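Aminotransferase, class I (Staphylococcus aureus, PDB 2O1B) probably catalyses the pyridoxal-5'-phosphate-dependent transfer of amino groups between aspartate and 2-oxo acids, as a class I aminotransferase. Local coordinates at residues A[65-68]-A[69-72]; A[208-212]-A[213-217]; A[311-314]-A[315-318]. One frame throughout, in Å; residues are numbered along the deposited sequence.

Interaction 1. Residues A[65-68]-A[69-72]; sequences IIDH and FQKA
Gln70 folds back along helix 63-72 over the turn that holds Ile66 and Asp67. Starting at the backbone, Gln70 CB sits 3.5 Å from Asp67 O. Gln70 CG lies anti to the carbonyl carbon of its own residue (chi1 -70°), which carries it back beside the backbone N and to within 3.3 Å of Ile66 O. That same oxygen accepts the Gln70 N-H, almost straight, with Gln70 N to Ile66 O at 3.0 Å. Beyond CG the chain runs extended and crosses toward Asp67, with Gln70 CD arriving 4.0 Å from Ile66 CG2. The Asp67 carboxylate finds its polar partner a turn earlier, where Asp67 OD2 is hydrogen-bonded to Gln63 NE2. On another side of the helix, Phe69 CB rests 3.5 Å from Ile66 O while the ring heads away from the turn. The chain of i to i+4 bonds continues to Ala72 N and His68 O, 2.9 Å apart. Ile65, Phe69 and Ala72 pack on alanines of helix 288-300, the His68 ring stacks on Tyr296 of that helix, and Phe69 and Gln70 also touch Leu73 of the second subunit, placing helix 63-72 at the dimer interface.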
ATOM      1  N   ILE A  65       4.800  -3.280  22.997  1.00 20.92           N
ATOM      2  CA  ILE A  65       4.806  -2.827  21.605  1.00 21.20           C
ATOM      3  C   ILE A  65       4.057  -1.506  21.485  1.00 21.73           C
ATOM      4  O   ILE A  65       4.543  -0.553  20.851  1.00 21.58           O
ATOM      5  CB  ILE A  65       4.205  -3.897  20.650  1.00 21.02           C
ATOM      6  CG1 ILE A  65       5.084  -5.156  20.677  1.00 22.18           C
ATOM      7  CG2 ILE A  65       4.067  -3.356  19.228  1.00 22.39           C
ATOM      8  CD1 ILE A  65       4.422  -6.431  20.135  1.00 20.37           C
ATOM      9  N   ILE A  66       2.883  -1.458  22.114  1.00 21.85           N
ATOM     10  CA  ILE A  66       2.097  -0.232  22.234  1.00 22.45           C
ATOM     11  C   ILE A  66       2.896   0.929  22.836  1.00 22.58           C
ATOM     12  O   ILE A  66       2.917   2.015  22.253  1.00 22.78           O
ATOM     13  CB  ILE A  66       0.773  -0.460  23.019  1.00 22.00           C
ATOM     14  CG1 ILE A  66      -0.096  -1.527  22.335  1.00 22.71           C
ATOM     15  CG2 ILE A  66      -0.025   0.840  23.138  1.00 22.59           C
ATOM     16  CD1 ILE A  66      -0.421  -1.215  20.859  1.00 21.68           C
ATOM     17  N   ASP A  67       3.545   0.712  23.984  1.00 23.44           N
ATOM     18  CA  ASP A  67       4.348   1.780  24.633  1.00 23.98           C
ATOM     19  C   ASP A  67       5.438   2.341  23.725  1.00 24.33           C
ATOM     20  O   ASP A  67       5.662   3.548  23.683  1.00 23.78           O
ATOM     21  CB  ASP A  67       5.023   1.300  25.921  1.00 24.68           C
ATOM     22  CG  ASP A  67       4.046   0.787  26.944  1.00 26.12           C
ATOM     23  OD1 ASP A  67       4.469  -0.038  27.799  1.00 27.81           O
ATOM     24  OD2 ASP A  67       2.866   1.209  26.905  1.00 27.15           O
ATOM     25  N   HIS A  68       6.127   1.455  23.014  1.00 24.86           N
ATOM     26  CA  HIS A  68       7.177   1.879  22.097  1.00 25.93           C
ATOM     27  C   HIS A  68       6.673   2.588  20.844  1.00 25.02           C
ATOM     28  O   HIS A  68       7.338   3.493  20.340  1.00 24.92           O
ATOM     29  CB  HIS A  68       8.124   0.725  21.767  1.00 26.75           C
ATOM     30  CG  HIS A  68       9.239   0.605  22.757  1.00 30.65           C
ATOM     31  ND1 HIS A  68      10.530   0.993  22.475  1.00 33.43           N
ATOM     32  CD2 HIS A  68       9.234   0.231  24.062  1.00 33.31           C
ATOM     33  CE1 HIS A  68      11.282   0.820  23.549  1.00 34.90           C
ATOM     34  NE2 HIS A  68      10.518   0.366  24.529  1.00 33.76           N
ATOM     35  N   PHE A  69       5.499   2.198  20.353  1.00 24.40           N
ATOM     36  CA  PHE A  69       4.841   2.947  19.274  1.00 23.41           C
ATOM     37  C   PHE A  69       4.496   4.372  19.760  1.00 23.28           C
ATOM     38  O   PHE A  69       4.837   5.353  19.107  1.00 23.69           O
ATOM     39  CB  PHE A  69       3.593   2.197  18.807  1.00 23.93           C
ATOM     40  CG  PHE A  69       3.174   2.489  17.374  1.00 22.12           C
ATOM     41  CD1 PHE A  69       2.642   1.475  16.589  1.00 22.53           C
ATOM     42  CD2 PHE A  69       3.295   3.760  16.823  1.00 23.59           C
ATOM     43  CE1 PHE A  69       2.241   1.719  15.289  1.00 22.22           C
ATOM     44  CE2 PHE A  69       2.887   4.024  15.516  1.00 21.77           C
ATOM     45  CZ  PHE A  69       2.365   2.997  14.749  1.00 23.68           C
ATOM     46  N   GLN A  70       3.855   4.485  20.919  1.00 22.58           N
ATOM     47  CA  GLN A  70       3.515   5.770  21.505  1.00 22.93           C
ATOM     48  C   GLN A  70       4.728   6.703  21.568  1.00 23.12           C
ATOM     49  O   GLN A  70       4.630   7.879  21.217  1.00 22.79           O
ATOM     50  CB  GLN A  70       2.879   5.589  22.898  1.00 22.36           C
ATOM     51  CG  GLN A  70       1.475   4.978  22.800  1.00 22.45           C
ATOM     52  CD  GLN A  70       0.813   4.672  24.131  1.00 23.27           C
ATOM     53  OE1 GLN A  70      -0.417   4.614  24.207  1.00 23.37           O
ATOM     54  NE2 GLN A  70       1.613   4.455  25.179  1.00 23.14           N
ATOM     55  N   LYS A  71       5.862   6.154  21.993  1.00 23.62           N
ATOM     56  CA  LYS A  71       7.101   6.914  22.107  1.00 24.52           C
ATOM     57  C   LYS A  71       7.673   7.292  20.753  1.00 24.11           C
ATOM     58  O   LYS A  71       8.133   8.425  20.572  1.00 24.04           O
ATOM     59  CB  LYS A  71       8.131   6.164  22.951  1.00 24.91           C
ATOM     60  CG  LYS A  71       7.765   6.160  24.419  1.00 27.96           C
ATOM     61  CD  LYS A  71       8.899   5.686  25.308  1.00 31.91           C
ATOM     62  CE  LYS A  71       8.593   5.963  26.777  1.00 32.75           C
ATOM     63  NZ  LYS A  71       8.713   7.416  27.144  1.00 35.72           N
ATOM     64  N   ALA A  72       7.624   6.351  19.808  1.00 24.13           N
ATOM     65  CA  ALA A  72       8.103   6.554  18.434  1.00 24.11           C
ATOM     66  C   ALA A  72       7.393   7.672  17.675  1.00 24.36           C
ATOM     67  O   ALA A  72       7.895   8.136  16.649  1.00 25.17           O
ATOM     68  CB  ALA A  72       8.013   5.250  17.642  1.00 23.75           C
TER

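Interaction 2. Residues A[208-212]-A[213-217]; sequences AKFKG and TDTKI
The Phe210 ring is lined by its own helix, the turn after it and the first residues of the strand that follows. Over one face, offset toward the rim, lies Lys209 CG, 3.7 Å above the plane. Thr213 OG1 sits at the edge, close to the ring plane. Thr215 comes in obliquely, with Thr215 CB 3.7 Å from Phe210 CD1, and Ile217 CD1 approaches Phe210 CD2 at a looser 4.4 Å. Beyond this stretch, Trp171 meets the ring edge-to-face, and Ile185 of strand 182-187 packs against it. Beside the ring, Phe210 O takes two bonds from Thr213, both from the same face of the carbonyl plane. Thr213 N, 3.2 Å from Phe210 O, stands well out of that plane, by 53°; Thr213 OG1 is also tilted from it, though less, and its modelled separation of 2.5 Å from Phe210 O is unusually short, so the exact length is doubtful. The Thr213 hydroxyl gets there because chi1 of 61° sets OG1 between the backbone N and the carbonyl carbon. A weak bond from Thr215 N, at 3.3 Å to Thr213 OG1, ties this hydroxyl to the chain beyond. Thr215 OG1 is taken up by Thr182 O, at the start of the neighbouring strand. Gly212, at positive phi, fills the third place of a type II beta turn from Phe210 to Thr213. The turn links helix 200-210 to strand 216-220, completing a beta-alpha-beta crossover from strand 182-187 within the mixed, largely parallel sheet of the aminotransferase large domain, whose strand 216-220 ends at the cofactor-pocket residue Asp220.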
ATOM      1  N   ALA A 208      13.812 -29.223  -5.056  1.00 25.35           N
ATOM      2  CA  ALA A 208      14.442 -30.126  -6.019  1.00 25.51           C
ATOM      3  C   ALA A 208      13.659 -30.209  -7.330  1.00 25.76           C
ATOM      4  O   ALA A 208      14.247 -30.356  -8.400  1.00 26.21           O
ATOM      5  CB  ALA A 208      14.627 -31.509  -5.420  1.00 25.69           C
ATOM      6  N   LYS A 209      12.335 -30.116  -7.250  1.00 26.05           N
ATOM      7  CA  LYS A 209      11.497 -30.174  -8.446  1.00 26.07           C
ATOM      8  C   LYS A 209      11.697 -28.952  -9.359  1.00 26.28           C
ATOM      9  O   LYS A 209      11.667 -29.092 -10.585  1.00 25.64           O
ATOM     10  CB  LYS A 209      10.023 -30.344  -8.062  1.00 26.05           C
ATOM     11  CG  LYS A 209       9.043 -30.496  -9.239  1.00 26.67           C
ATOM     12  CD  LYS A 209       9.040 -31.906  -9.821  1.00 28.91           C
ATOM     13  CE  LYS A 209       8.057 -32.012 -10.967  1.00 29.95           C
ATOM     14  NZ  LYS A 209       8.728 -31.941 -12.286  1.00 33.43           N
ATOM     15  N   PHE A 210      11.916 -27.773  -8.762  1.00 26.15           N
ATOM     16  CA  PHE A 210      11.958 -26.520  -9.536  1.00 27.01           C
ATOM     17  C   PHE A 210      13.302 -25.781  -9.591  1.00 28.02           C
ATOM     18  O   PHE A 210      13.400 -24.724 -10.227  1.00 28.63           O
ATOM     19  CB  PHE A 210      10.819 -25.563  -9.112  1.00 26.28           C
ATOM     20  CG  PHE A 210       9.453 -26.168  -9.253  1.00 25.36           C
ATOM     21  CD1 PHE A 210       8.904 -26.384 -10.509  1.00 24.05           C
ATOM     22  CD2 PHE A 210       8.737 -26.572  -8.131  1.00 25.33           C
ATOM     23  CE1 PHE A 210       7.659 -26.964 -10.650  1.00 23.86           C
ATOM     24  CE2 PHE A 210       7.491 -27.163  -8.266  1.00 24.33           C
ATOM     25  CZ  PHE A 210       6.950 -27.354  -9.521  1.00 24.60           C
ATOM     26  N   LYS A 211      14.331 -26.312  -8.938  1.00 29.03           N
ATOM     27  CA  LYS A 211      15.656 -25.694  -9.031  1.00 30.19           C
ATOM     28  C   LYS A 211      16.178 -25.891 -10.458  1.00 30.16           C
ATOM     29  O   LYS A 211      16.047 -26.975 -11.029  1.00 30.13           O
ATOM     30  CB  LYS A 211      16.625 -26.249  -7.971  1.00 30.25           C
ATOM     31  CG  LYS A 211      18.099 -25.855  -8.164  1.00 31.47           C
ATOM     32  CD  LYS A 211      18.987 -26.170  -6.941  1.00 31.38           C
ATOM     33  CE  LYS A 211      18.930 -27.636  -6.516  1.00 32.11           C
ATOM     34  NZ  LYS A 211      19.420 -28.587  -7.554  1.00 33.26           N
ATOM     35  N   GLY A 212      16.723 -24.823 -11.039  1.00 30.29           N
ATOM     36  CA  GLY A 212      17.204 -24.870 -12.420  1.00 30.86           C
ATOM     37  C   GLY A 212      16.111 -24.779 -13.474  1.00 30.98           C
ATOM     38  O   GLY A 212      16.369 -24.982 -14.660  1.00 31.19           O
ATOM     39  N   THR A 213      14.880 -24.499 -13.042  1.00 30.83           N
ATOM     40  CA  THR A 213      13.800 -24.167 -13.971  1.00 30.53           C
ATOM     41  C   THR A 213      13.570 -22.671 -13.798  1.00 30.32           C
ATOM     42  O   THR A 213      14.195 -22.060 -12.939  1.00 30.63           O
ATOM     43  CB  THR A 213      12.500 -24.955 -13.673  1.00 30.44           C
ATOM     44  OG1 THR A 213      12.025 -24.640 -12.357  1.00 29.73           O
ATOM     45  CG2 THR A 213      12.731 -26.462 -13.784  1.00 30.46           C
ATOM     46  N   ASP A 214      12.700 -22.068 -14.601  1.00 30.18           N
ATOM     47  CA  ASP A 214      12.348 -20.669 -14.337  1.00 30.53           C
ATOM     48  C   ASP A 214      11.127 -20.510 -13.424  1.00 29.44           C
ATOM     49  O   ASP A 214      10.554 -19.427 -13.343  1.00 29.87           O
ATOM     50  CB  ASP A 214      12.257 -19.804 -15.612  1.00 31.13           C
ATOM     51  CG  ASP A 214      11.568 -20.509 -16.783  1.00 34.24           C
ATOM     52  OD1 ASP A 214      11.209 -21.708 -16.677  1.00 37.01           O
ATOM     53  OD2 ASP A 214      11.403 -19.845 -17.836  1.00 37.95           O
ATOM     54  N   THR A 215      10.757 -21.580 -12.718  1.00 28.12           N
ATOM     55  CA  THR A 215       9.642 -21.528 -11.774  1.00 26.85           C
ATOM     56  C   THR A 215      10.134 -21.083 -10.395  1.00 26.44           C
ATOM     57  O   THR A 215      11.041 -21.689  -9.821  1.00 25.92           O
ATOM     58  CB  THR A 215       8.919 -22.889 -11.627  1.00 26.78           C
ATOM     59  OG1 THR A 215       8.730 -23.502 -12.908  1.00 26.91           O
ATOM     60  CG2 THR A 215       7.558 -22.715 -10.953  1.00 26.47           C
ATOM     61  N   LYS A 216       9.522 -20.033  -9.861  1.00 26.05           N
ATOM     62  CA  LYS A 216       9.850 -19.577  -8.515  1.00 25.91           C
ATOM     63  C   LYS A 216       8.710 -19.869  -7.541  1.00 25.27           C
ATOM     64  O   LYS A 216       7.563 -20.045  -7.948  1.00 24.97           O
ATOM     65  CB  LYS A 216      10.174 -18.082  -8.494  1.00 26.19           C
ATOM     66  CG  LYS A 216      11.013 -17.577  -9.664  1.00 28.69           C
ATOM     67  CD  LYS A 216      10.158 -16.718 -10.573  1.00 31.53           C
ATOM     68  CE  LYS A 216      10.648 -16.739 -12.013  1.00 33.01           C
ATOM     69  NZ  LYS A 216       9.480 -16.641 -12.908  1.00 33.90           N
ATOM     70  N   ILE A 217       9.030 -19.883  -6.251  1.00 24.83           N
ATOM     71  CA  ILE A 217       8.052 -20.192  -5.225  1.00 24.44           C
ATOM     72  C   ILE A 217       7.896 -19.002  -4.291  1.00 25.00           C
ATOM     73  O   ILE A 217       8.885 -18.351  -3.918  1.00 24.33           O
ATOM     74  CB  ILE A 217       8.475 -21.448  -4.407  1.00 24.64           C
ATOM     75  CG1 ILE A 217       8.523 -22.691  -5.304  1.00 24.20           C
ATOM     76  CG2 ILE A 217       7.555 -21.667  -3.197  1.00 23.80           C
ATOM     77  CD1 ILE A 217       9.228 -23.875  -4.683  1.00 24.11           C
TER

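Interaction 3. Residues A[311-314]-A[315-318]; sequences VFKT and RRDR
Helix 302-325, the long helix that leads toward the C-terminal part of the chain, carries a cation-pi contact between Phe312 and Arg315. Arg315 CZ stands 4.9 Å from the centre of the Phe312 ring and only 22° off its normal, so the charge lies over the face. The two planes are nevertheless turned 66° apart: the guanidinium tilts one corner down, and Arg315 NH1 comes to 3.4 Å from Phe312 CZ, while Arg315 CD also lies over the ring. Val311 runs alongside the arginine, pointing the same way, and covers one face of the guanidinium toward its rim, with Val311 CG1 3.7 Å from Arg315 NE. Arg315 is stretched from CG to NE, which carries the guanidinium out to the Phe312 ring. Buried there, its charge is met by two carboxylates: Asp58 pairs with NH2, and Asp386, just ahead of helix 388-397, pairs with NE. As in class I aminotransferases generally, such a long helix joins the PLP-binding large domain to the small one, and these salt bridges tie it to chain segments near both ends of the sequence. A second cluster sits on another side of the helix. Arg316 bends at chi3 (56°) and turns back to its neighbour, where Arg316 NH2 forms a salt bridge of 2.8 Å to Asp317 OD2, which accepts through its syn lone pair; Arg316 NH1 goes on to Ala333 O. Lys313 O sits over the flat face of the Asp317 carboxylate, 3.1 Å from Asp317 CG, and the arginine probably eases the repulsion between these acceptor oxygens. Arg318 N bonds to Thr314 O at 2.9 Å as the helix runs on, and the Arg318 side chain leaves for a salt bridge with Asp390.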
ATOM      1  N   VAL A 311      -1.730 -21.446  23.138  1.00 28.67           N
ATOM      2  CA  VAL A 311      -3.124 -21.066  23.410  1.00 28.58           C
ATOM      3  C   VAL A 311      -4.066 -21.631  22.347  1.00 28.77           C
ATOM      4  O   VAL A 311      -5.136 -22.148  22.664  1.00 28.53           O
ATOM      5  CB  VAL A 311      -3.291 -19.529  23.531  1.00 28.66           C
ATOM      6  CG1 VAL A 311      -4.737 -19.105  23.282  1.00 28.75           C
ATOM      7  CG2 VAL A 311      -2.811 -19.034  24.925  1.00 27.71           C
ATOM      8  N   PHE A 312      -3.656 -21.559  21.087  1.00 29.43           N
ATOM      9  CA  PHE A 312      -4.480 -22.103  20.010  1.00 29.96           C
ATOM     10  C   PHE A 312      -4.447 -23.624  19.938  1.00 30.35           C
ATOM     11  O   PHE A 312      -5.438 -24.261  19.556  1.00 30.48           O
ATOM     12  CB  PHE A 312      -4.157 -21.424  18.680  1.00 29.59           C
ATOM     13  CG  PHE A 312      -4.830 -20.094  18.536  1.00 30.67           C
ATOM     14  CD1 PHE A 312      -6.060 -19.993  17.900  1.00 30.14           C
ATOM     15  CD2 PHE A 312      -4.278 -18.949  19.109  1.00 31.12           C
ATOM     16  CE1 PHE A 312      -6.711 -18.767  17.798  1.00 31.18           C
ATOM     17  CE2 PHE A 312      -4.921 -17.727  19.011  1.00 30.83           C
ATOM     18  CZ  PHE A 312      -6.139 -17.634  18.348  1.00 30.80           C
ATOM     19  N   LYS A 313      -3.321 -24.199  20.349  1.00 30.72           N
ATOM     20  CA  LYS A 313      -3.176 -25.642  20.449  1.00 30.75           C
ATOM     21  C   LYS A 313      -4.255 -26.246  21.344  1.00 31.01           C
ATOM     22  O   LYS A 313      -4.962 -27.171  20.929  1.00 31.16           O
ATOM     23  CB  LYS A 313      -1.792 -25.990  20.977  1.00 30.78           C
ATOM     24  CG  LYS A 313      -1.495 -27.468  21.059  1.00 31.44           C
ATOM     25  CD  LYS A 313      -0.133 -27.650  21.691  1.00 33.63           C
ATOM     26  CE  LYS A 313       0.317 -29.087  21.628  1.00 35.72           C
ATOM     27  NZ  LYS A 313       1.782 -29.175  21.923  1.00 37.26           N
ATOM     28  N   THR A 314      -4.393 -25.723  22.562  1.00 31.16           N
ATOM     29  CA  THR A 314      -5.395 -26.253  23.488  1.00 31.36           C
ATOM     30  C   THR A 314      -6.823 -25.888  23.057  1.00 31.41           C
ATOM     31  O   THR A 314      -7.722 -26.724  23.124  1.00 31.17           O
ATOM     32  CB  THR A 314      -5.132 -25.860  24.969  1.00 31.48           C
ATOM     33  OG1 THR A 314      -5.737 -24.600  25.259  1.00 33.12           O
ATOM     34  CG2 THR A 314      -3.652 -25.798  25.270  1.00 30.72           C
ATOM     35  N   ARG A 315      -7.028 -24.650  22.607  1.00 31.49           N
ATOM     36  CA  ARG A 315      -8.311 -24.261  22.021  1.00 31.87           C
ATOM     37  C   ARG A 315      -8.747 -25.286  20.961  1.00 31.91           C
ATOM     38  O   ARG A 315      -9.908 -25.702  20.930  1.00 31.63           O
ATOM     39  CB  ARG A 315      -8.238 -22.863  21.405  1.00 31.84           C
ATOM     40  CG  ARG A 315      -8.375 -21.733  22.401  1.00 32.42           C
ATOM     41  CD  ARG A 315      -8.301 -20.399  21.685  1.00 32.79           C
ATOM     42  NE  ARG A 315      -8.418 -19.290  22.621  1.00 31.79           N
ATOM     43  CZ  ARG A 315      -8.418 -18.007  22.280  1.00 31.70           C
ATOM     44  NH1 ARG A 315      -8.314 -17.645  21.007  1.00 32.13           N
ATOM     45  NH2 ARG A 315      -8.527 -17.082  23.221  1.00 31.07           N
ATOM     46  N   ARG A 316      -7.798 -25.702  20.126  1.00 32.23           N
ATOM     47  CA  ARG A 316      -8.017 -26.733  19.108  1.00 32.47           C
ATOM     48  C   ARG A 316      -8.350 -28.081  19.747  1.00 33.28           C
ATOM     49  O   ARG A 316      -9.276 -28.773  19.311  1.00 33.42           O
ATOM     50  CB  ARG A 316      -6.775 -26.875  18.225  1.00 32.10           C
ATOM     51  CG  ARG A 316      -6.884 -27.939  17.142  1.00 30.94           C
ATOM     52  CD  ARG A 316      -5.526 -28.522  16.782  1.00 29.33           C
ATOM     53  NE  ARG A 316      -4.810 -29.075  17.939  1.00 28.86           N
ATOM     54  CZ  ARG A 316      -3.702 -29.817  17.867  1.00 27.38           C
ATOM     55  NH1 ARG A 316      -3.164 -30.125  16.686  1.00 26.59           N
ATOM     56  NH2 ARG A 316      -3.127 -30.248  18.979  1.00 25.98           N
ATOM     57  N   ASP A 317      -7.587 -28.450  20.778  1.00 33.63           N
ATOM     58  CA  ASP A 317      -7.767 -29.735  21.462  1.00 33.93           C
ATOM     59  C   ASP A 317      -9.174 -29.893  22.034  1.00 34.12           C
ATOM     60  O   ASP A 317      -9.786 -30.954  21.911  1.00 34.64           O
ATOM     61  CB  ASP A 317      -6.727 -29.907  22.580  1.00 33.91           C
ATOM     62  CG  ASP A 317      -5.315 -30.090  22.050  1.00 33.61           C
ATOM     63  OD1 ASP A 317      -4.352 -29.933  22.832  1.00 32.92           O
ATOM     64  OD2 ASP A 317      -5.168 -30.384  20.848  1.00 33.78           O
ATOM     65  N   ARG A 318      -9.668 -28.826  22.655  1.00 34.13           N
ATOM     66  CA  ARG A 318     -10.982 -28.805  23.271  1.00 34.03           C
ATOM     67  C   ARG A 318     -12.088 -28.846  22.229  1.00 33.74           C
ATOM     68  O   ARG A 318     -13.078 -29.561  22.395  1.00 33.76           O
ATOM     69  CB  ARG A 318     -11.130 -27.563  24.152  1.00 33.97           C
ATOM     70  CG  ARG A 318     -10.328 -27.635  25.430  1.00 34.61           C
ATOM     71  CD  ARG A 318     -10.091 -26.254  26.031  1.00 35.91           C
ATOM     72  NE  ARG A 318     -11.329 -25.586  26.434  1.00 36.96           N
ATOM     73  CZ  ARG A 318     -12.073 -25.936  27.481  1.00 37.98           C
ATOM     74  NH1 ARG A 318     -11.726 -26.969  28.245  1.00 38.02           N
ATOM     75  NH2 ARG A 318     -13.176 -25.255  27.764  1.00 38.32           N
TER

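All three contacts are local and partly buried, yet they serve different parts of the fold. Interactions 1 and 3 are continuous helix, whereas interaction 2 rounds a corner from helix to strand, with an exposed turn above a buried aromatic. Apolar packing dominates the inner side of interaction 1, which alone of the three touches the second subunit. Interaction 3 is rich in charge, and its buried arginine is paired with acids from distant parts of the sequence. Interaction 2 relies on backbone and hydroxyl bonds instead. No two share a secondary-structure element or touch: interactions 2 and 3 lie on opposite sides of the chain's centre, their own centres 37 Å apart.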